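Side-chain contacts in beta-lactamase (Klebsiella pneumoniae, PDB 6KBY), which probably hydrolyses beta-lactam antibiotics to substituted beta-amino acids, as a class C enzyme, and holds adenosine monophosphate in its active-site pocket: residues F76-A81 and Q275-E280; D21-L26 and Y48-A53. All coordinates share one frame; numbering follows the deposited sequence.

From the N terminus, interaction 2 forms first: helix 11-30 is followed by two antiparallel strands, and residues 21-26 meet 48-53, on the second of these, closing a short helix-strand-strand loop. Interaction 1 opens only afterwards. Residues 76-81 lie on helix 72-86, and 194 residues later the 275-280 loop returns to them, closing a long excursion that holds more helix than strand. The two contacts therefore stand in series, neither nested nor crossed, with centres 29 Å apart and nearest atoms about 17 Å apart. Interaction 2 fastens the N-terminal helix to the edge strand 44-50, whereas interaction 1 joins helix 72-86, which begins just after Ser71 and carries Lys74, to the sheet through the 273-275 to 280-283 connection.

Interaction 1. Residues F76-A81 and Q275-E280; sequences FAATLA and QDLMWE
Ala78 lays its methyl over the turn at Leu277 and Met278. Its CB lies 3.2 Å from Leu277 O and 3.6 Å from Met278 CB, so one small side chain meets both a carbonyl oxygen and the root of the methionine. Leu277 CG stands anti to the backbone N (chi1 -152°), which carries CD2 alongside the helix to 3.5 Å from Ala78 O; the same methyl reaches Ala81 CB, one turn further on, at 4.3 Å. The bend of Met278 at chi2 (-66°) turns its thioether away from Ala78, where only CB and CG pack closely.

A water supplies the polar link. It accepts from Trp279 NE1, in the plane of the indole at its edge, and donates to Thr79 OG1, each at 2.9 Å. The turn is also braced from within, for Gln275 NE2 donates almost straight (170°) to Asp276 O, approaching from above the carbonyl plane.

Met278 also touches Lys74, which lines the AMP pocket and is probably the lysine of the SxxK motif known from serine beta-lactamases, and its side chain lies about 8 Å from that of Ser71, the residue covalently bound to AMP. The contact is buried where helix 72-86 meets the connection between strands 273-275 and 280-283, with Ala81 also packing on helix 158-171 and Met278 on Thr161 of that helix.

Interaction 2. Residues D21-L26 and Y48-A53; sequences DLIQPL and YNYGLA
Ile23 and Tyr50 meet through a CH-pi contact. The CG2 methyl of Ile23 sits over the centre of the tyrosine ring, 3.6 Å from its centroid and 9° off the ring normal, so the methyl is shared among all six ring carbons; the nearest is Tyr50 CD1, 3.7 Å from Ile23 CG2. The two side chains cross at about a right angle. Ile23 CG2 is anti to the backbone N, while CG1 lies beside that N (chi1 -66°) and takes the longer branch away from the ring.

This is helix-on-sheet packing in the serine beta-lactamase fold, where the N-terminal helix 11-30 covers one face of the antiparallel sheet at one of its two outermost strands, 44-50. Ile23 also rests on Met35 and Val37 of the adjoining strand 34-41, and Val19 and Met27 of the helix touch Tyr50 as well.

A looser apolar approach comes from Gln24, whose CG lies obliquely to the ring, 4.4 Å from Tyr50 CE2, at the exposed margin of the contact.

The polar end of the tyrosine is held by the same helix: Tyr50 OH is hydrogen-bonded to Asp20 OD1.

Interaction 1. Residues F76-A81 and Q275-E280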
loop_
_atom_site.group_PDB
_atom_site.type_symbol
_atom_site.label_atom_id
_atom_site.label_comp_id
_atom_site.label_asym_id
_atom_site.label_seq_id
_atom_site.Cartn_x
_atom_site.Cartn_y
_atom_site.Cartn_z
ATOM N N PHE A 76 -1.090 3.505 -4.246
ATOM C CA PHE A 76 -1.400 4.794 -4.858
ATOM C C PHE A 76 -0.839 4.882 -6.271
ATOM O O PHE A 76 -1.487 5.434 -7.163
ATOM C CB PHE A 76 -0.902 5.938 -3.971
ATOM C CG PHE A 76 -1.623 6.013 -2.655
ATOM C CD1 PHE A 76 -1.206 5.243 -1.581
ATOM C CD2 PHE A 76 -2.762 6.787 -2.508
ATOM C CE1 PHE A 76 -1.890 5.273 -0.376
ATOM C CE2 PHE A 76 -3.451 6.822 -1.301
ATOM C CZ PHE A 76 -3.011 6.064 -0.237
ATOM N N ALA A 77 0.360 4.340 -6.493
ATOM C CA ALA A 77 0.889 4.257 -7.850
ATOM C C ALA A 77 -0.037 3.432 -8.736
ATOM O O ALA A 77 -0.301 3.800 -9.889
ATOM C CB ALA A 77 2.301 3.666 -7.833
ATOM N N ALA A 78 -0.557 2.321 -8.208
ATOM C CA ALA A 78 -1.500 1.506 -8.967
ATOM C C ALA A 78 -2.805 2.248 -9.213
ATOM O O ALA A 78 -3.366 2.169 -10.315
ATOM C CB ALA A 78 -1.769 0.185 -8.250
ATOM N N THR A 79 -3.331 2.936 -8.195
ATOM C CA THR A 79 -4.557 3.696 -8.404
ATOM C C THR A 79 -4.361 4.751 -9.486
ATOM O O THR A 79 -5.244 4.961 -10.322
ATOM C CB THR A 79 -5.035 4.314 -7.087
ATOM O OG1 THR A 79 -5.276 3.276 -6.127
ATOM C CG2 THR A 79 -6.335 5.085 -7.290
ATOM N N LEU A 80 -3.191 5.393 -9.511
ATOM C CA LEU A 80 -2.911 6.369 -10.561
ATOM C C LEU A 80 -2.853 5.712 -11.933
ATOM O O LEU A 80 -3.411 6.240 -12.902
ATOM C CB LEU A 80 -1.612 7.117 -10.260
ATOM C CG LEU A 80 -1.365 8.294 -11.211
ATOM C CD1 LEU A 80 -2.346 9.433 -10.943
ATOM C CD2 LEU A 80 0.076 8.778 -11.119
ATOM N N ALA A 81 -2.181 4.564 -12.042
ATOM C CA ALA A 81 -2.142 3.859 -13.322
ATOM C C ALA A 81 -3.536 3.439 -13.762
ATOM O O ALA A 81 -3.880 3.533 -14.948
ATOM C CB ALA A 81 -1.223 2.643 -13.221
ATOM N N GLN A 275 -2.501 -11.714 -7.132
ATOM C CA GLN A 275 -1.854 -10.423 -7.309
ATOM C C GLN A 275 -2.744 -9.554 -8.189
ATOM O O GLN A 275 -2.994 -9.889 -9.358
ATOM C CB GLN A 275 -0.479 -10.605 -7.947
ATOM C CG GLN A 275 0.238 -9.293 -8.216
ATOM C CD GLN A 275 0.611 -8.570 -6.943
ATOM O OE1 GLN A 275 1.398 -9.074 -6.132
ATOM N NE2 GLN A 275 0.043 -7.386 -6.749
ATOM N N ASP A 276 -3.247 -8.462 -7.610
ATOM C CA ASP A 276 -4.010 -7.451 -8.328
ATOM C C ASP A 276 -3.040 -6.367 -8.810
ATOM O O ASP A 276 -1.836 -6.611 -8.919
ATOM C CB ASP A 276 -5.107 -6.863 -7.432
ATOM C CG ASP A 276 -6.022 -7.907 -6.786
ATOM O OD1 ASP A 276 -6.092 -9.088 -7.193
ATOM O OD2 ASP A 276 -6.700 -7.480 -5.811
ATOM N N LEU A 277 -3.530 -5.161 -9.094
ATOM C CA LEU A 277 -2.638 -4.058 -9.447
ATOM C C LEU A 277 -2.147 -3.495 -8.118
ATOM O O LEU A 277 -2.819 -2.692 -7.455
ATOM C CB LEU A 277 -3.346 -3.011 -10.301
ATOM C CG LEU A 277 -2.402 -2.252 -11.240
ATOM C CD1 LEU A 277 -1.866 -3.159 -12.345
ATOM C CD2 LEU A 277 -3.077 -1.024 -11.836
ATOM N N MET A 278 -0.967 -3.977 -7.705
ATOM C CA MET A 278 -0.333 -3.712 -6.411
ATOM C C MET A 278 -1.062 -4.298 -5.200
ATOM O O MET A 278 -0.412 -4.919 -4.353
ATOM C CB MET A 278 0.034 -2.236 -6.225
ATOM C CG MET A 278 1.130 -1.793 -7.187
ATOM S SD MET A 278 2.690 -2.614 -6.826
ATOM C CE MET A 278 3.453 -2.637 -8.449
ATOM N N TRP A 279 -2.382 -4.123 -5.081
ATOM C CA TRP A 279 -3.114 -4.826 -4.031
ATOM C C TRP A 279 -2.926 -6.331 -4.182
ATOM O O TRP A 279 -2.705 -6.841 -5.285
ATOM C CB TRP A 279 -4.610 -4.507 -4.087
ATOM C CG TRP A 279 -4.963 -3.115 -3.721
ATOM C CD1 TRP A 279 -5.379 -2.133 -4.565
ATOM C CD2 TRP A 279 -4.958 -2.546 -2.407
ATOM N NE1 TRP A 279 -5.630 -0.982 -3.861
ATOM C CE2 TRP A 279 -5.381 -1.211 -2.533
ATOM C CE3 TRP A 279 -4.635 -3.035 -1.135
ATOM C CZ2 TRP A 279 -5.492 -0.359 -1.435
ATOM C CZ3 TRP A 279 -4.748 -2.186 -0.043
ATOM C CH2 TRP A 279 -5.164 -0.862 -0.202
ATOM N N GLU A 280 -3.023 -7.038 -3.058
ATOM C CA GLU A 280 -2.939 -8.487 -3.006
ATOM C C GLU A 280 -4.184 -8.993 -2.300
ATOM O O GLU A 280 -4.666 -8.354 -1.359
ATOM C CB GLU A 280 -1.691 -8.909 -2.224
ATOM C CG GLU A 280 -0.409 -8.342 -2.819
ATOM C CD GLU A 280 0.765 -8.350 -1.854
ATOM O OE1 GLU A 280 0.640 -8.929 -0.749
ATOM O OE2 GLU A 280 1.816 -7.763 -2.199
HETATM O O HOH W 1 -6.826 1.623 -4.333
#

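Interaction 2. Residues D21-L26 and Y48-A53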
loop_
_atom_site.group_PDB
_atom_site.type_symbol
_atom_site.label_atom_id
_atom_site.label_comp_id
_atom_site.label_asym_id
_atom_site.label_seq_id
_atom_site.Cartn_x
_atom_site.Cartn_y
_atom_site.Cartn_z
ATOM N N ASP A 21 -7.247 -4.446 23.711
ATOM C CA ASP A 21 -6.711 -5.667 24.300
ATOM C C ASP A 21 -5.640 -6.314 23.440
ATOM O O ASP A 21 -4.822 -7.074 23.968
ATOM C CB ASP A 21 -7.828 -6.674 24.573
ATOM C CG ASP A 21 -8.699 -6.283 25.758
ATOM O OD1 ASP A 21 -8.399 -5.271 26.427
ATOM O OD2 ASP A 21 -9.694 -6.995 26.012
ATOM N N LEU A 22 -5.644 -6.056 22.130
ATOM C CA LEU A 22 -4.591 -6.552 21.252
ATOM C C LEU A 22 -3.457 -5.548 21.080
ATOM O O LEU A 22 -2.287 -5.941 21.030
ATOM C CB LEU A 22 -5.170 -6.905 19.880
ATOM C CG LEU A 22 -6.117 -8.102 19.906
ATOM C CD1 LEU A 22 -6.959 -8.163 18.642
ATOM C CD2 LEU A 22 -5.337 -9.390 20.076
ATOM N N ILE A 23 -3.779 -4.259 20.981
ATOM C CA ILE A 23 -2.765 -3.258 20.659
ATOM C C ILE A 23 -1.876 -2.952 21.855
ATOM O O ILE A 23 -0.666 -2.765 21.696
ATOM C CB ILE A 23 -3.429 -1.992 20.088
ATOM C CG1 ILE A 23 -4.076 -2.303 18.733
ATOM C CG2 ILE A 23 -2.425 -0.844 19.975
ATOM C CD1 ILE A 23 -3.086 -2.708 17.641
ATOM N N GLN A 24 -2.437 -2.864 23.062
ATOM C CA GLN A 24 -1.590 -2.534 24.209
ATOM C C GLN A 24 -0.499 -3.568 24.443
ATOM O O GLN A 24 0.674 -3.175 24.575
ATOM C CB GLN A 24 -2.431 -2.215 25.447
ATOM C CG GLN A 24 -3.206 -0.928 25.300
ATOM C CD GLN A 24 -3.970 -0.584 26.553
ATOM O OE1 GLN A 24 -4.429 -1.471 27.274
ATOM N NE2 GLN A 24 -4.094 0.706 26.837
ATOM N N PRO A 25 -0.783 -4.871 24.489
ATOM C CA PRO A 25 0.324 -5.832 24.623
ATOM C C PRO A 25 1.261 -5.830 23.428
ATOM O O PRO A 25 2.477 -5.983 23.600
ATOM C CB PRO A 25 -0.395 -7.177 24.813
ATOM C CG PRO A 25 -1.776 -6.805 25.301
ATOM C CD PRO A 25 -2.096 -5.539 24.568
ATOM N N LEU A 26 0.725 -5.652 22.216
ATOM C CA LEU A 26 1.564 -5.564 21.025
ATOM C C LEU A 26 2.594 -4.446 21.161
ATOM O O LEU A 26 3.785 -4.635 20.875
ATOM C CB LEU A 26 0.675 -5.322 19.805
ATOM C CG LEU A 26 1.401 -5.196 18.468
ATOM C CD1 LEU A 26 1.820 -6.561 17.950
ATOM C CD2 LEU A 26 0.515 -4.478 17.460
ATOM N N TYR A 48 -8.607 4.805 16.955
ATOM C CA TYR A 48 -8.019 4.599 18.275
ATOM C C TYR A 48 -6.545 4.972 18.217
ATOM O O TYR A 48 -5.799 4.442 17.385
ATOM C CB TYR A 48 -8.201 3.146 18.718
ATOM C CG TYR A 48 -9.659 2.739 18.718
ATOM C CD1 TYR A 48 -10.536 3.265 19.654
ATOM C CD2 TYR A 48 -10.168 1.860 17.770
ATOM C CE1 TYR A 48 -11.877 2.921 19.658
ATOM C CE2 TYR A 48 -11.517 1.506 17.769
ATOM C CZ TYR A 48 -12.357 2.042 18.717
ATOM O OH TYR A 48 -13.693 1.701 18.728
ATOM N N ASN A 49 -6.128 5.886 19.088
ATOM C CA ASN A 49 -4.759 6.378 19.125
ATOM C C ASN A 49 -4.083 5.937 20.412
ATOM O O ASN A 49 -4.706 5.933 21.483
ATOM C CB ASN A 49 -4.743 7.898 19.026
ATOM C CG ASN A 49 -5.358 8.386 17.739
ATOM O OD1 ASN A 49 -5.129 7.809 16.672
ATOM N ND2 ASN A 49 -6.167 9.434 17.828
ATOM N N TYR A 50 -2.805 5.584 20.306
ATOM C CA TYR A 50 -2.066 5.021 21.429
ATOM C C TYR A 50 -0.674 5.622 21.482
ATOM O O TYR A 50 0.018 5.677 20.463
ATOM C CB TYR A 50 -1.902 3.509 21.260
ATOM C CG TYR A 50 -3.199 2.752 21.129
ATOM C CD1 TYR A 50 -3.806 2.585 19.889
ATOM C CD2 TYR A 50 -3.811 2.194 22.244
ATOM C CE1 TYR A 50 -4.991 1.884 19.761
ATOM C CE2 TYR A 50 -4.998 1.495 22.127
ATOM C CZ TYR A 50 -5.587 1.351 20.885
ATOM O OH TYR A 50 -6.769 0.657 20.745
ATOM N N GLY A 51 -0.242 6.027 22.676
ATOM C CA GLY A 51 1.170 6.293 22.862
ATOM C C GLY A 51 1.656 7.568 22.196
ATOM O O GLY A 51 0.945 8.571 22.105
ATOM N N LEU A 52 2.906 7.513 21.735
ATOM C CA LEU A 52 3.694 8.691 21.397
ATOM C C LEU A 52 4.085 8.709 19.927
ATOM O O LEU A 52 4.641 7.732 19.412
ATOM C CB LEU A 52 4.971 8.728 22.231
ATOM C CG LEU A 52 4.770 8.704 23.740
ATOM C CD1 LEU A 52 6.116 8.739 24.459
ATOM C CD2 LEU A 52 3.888 9.861 24.155
ATOM N N ALA A 53 3.844 9.857 19.287
ATOM C CA ALA A 53 4.388 10.130 17.964
ATOM C C ALA A 53 5.879 10.438 18.026
ATOM O O ALA A 53 6.606 10.176 17.063
ATOM C CB ALA A 53 3.645 11.314 17.353
#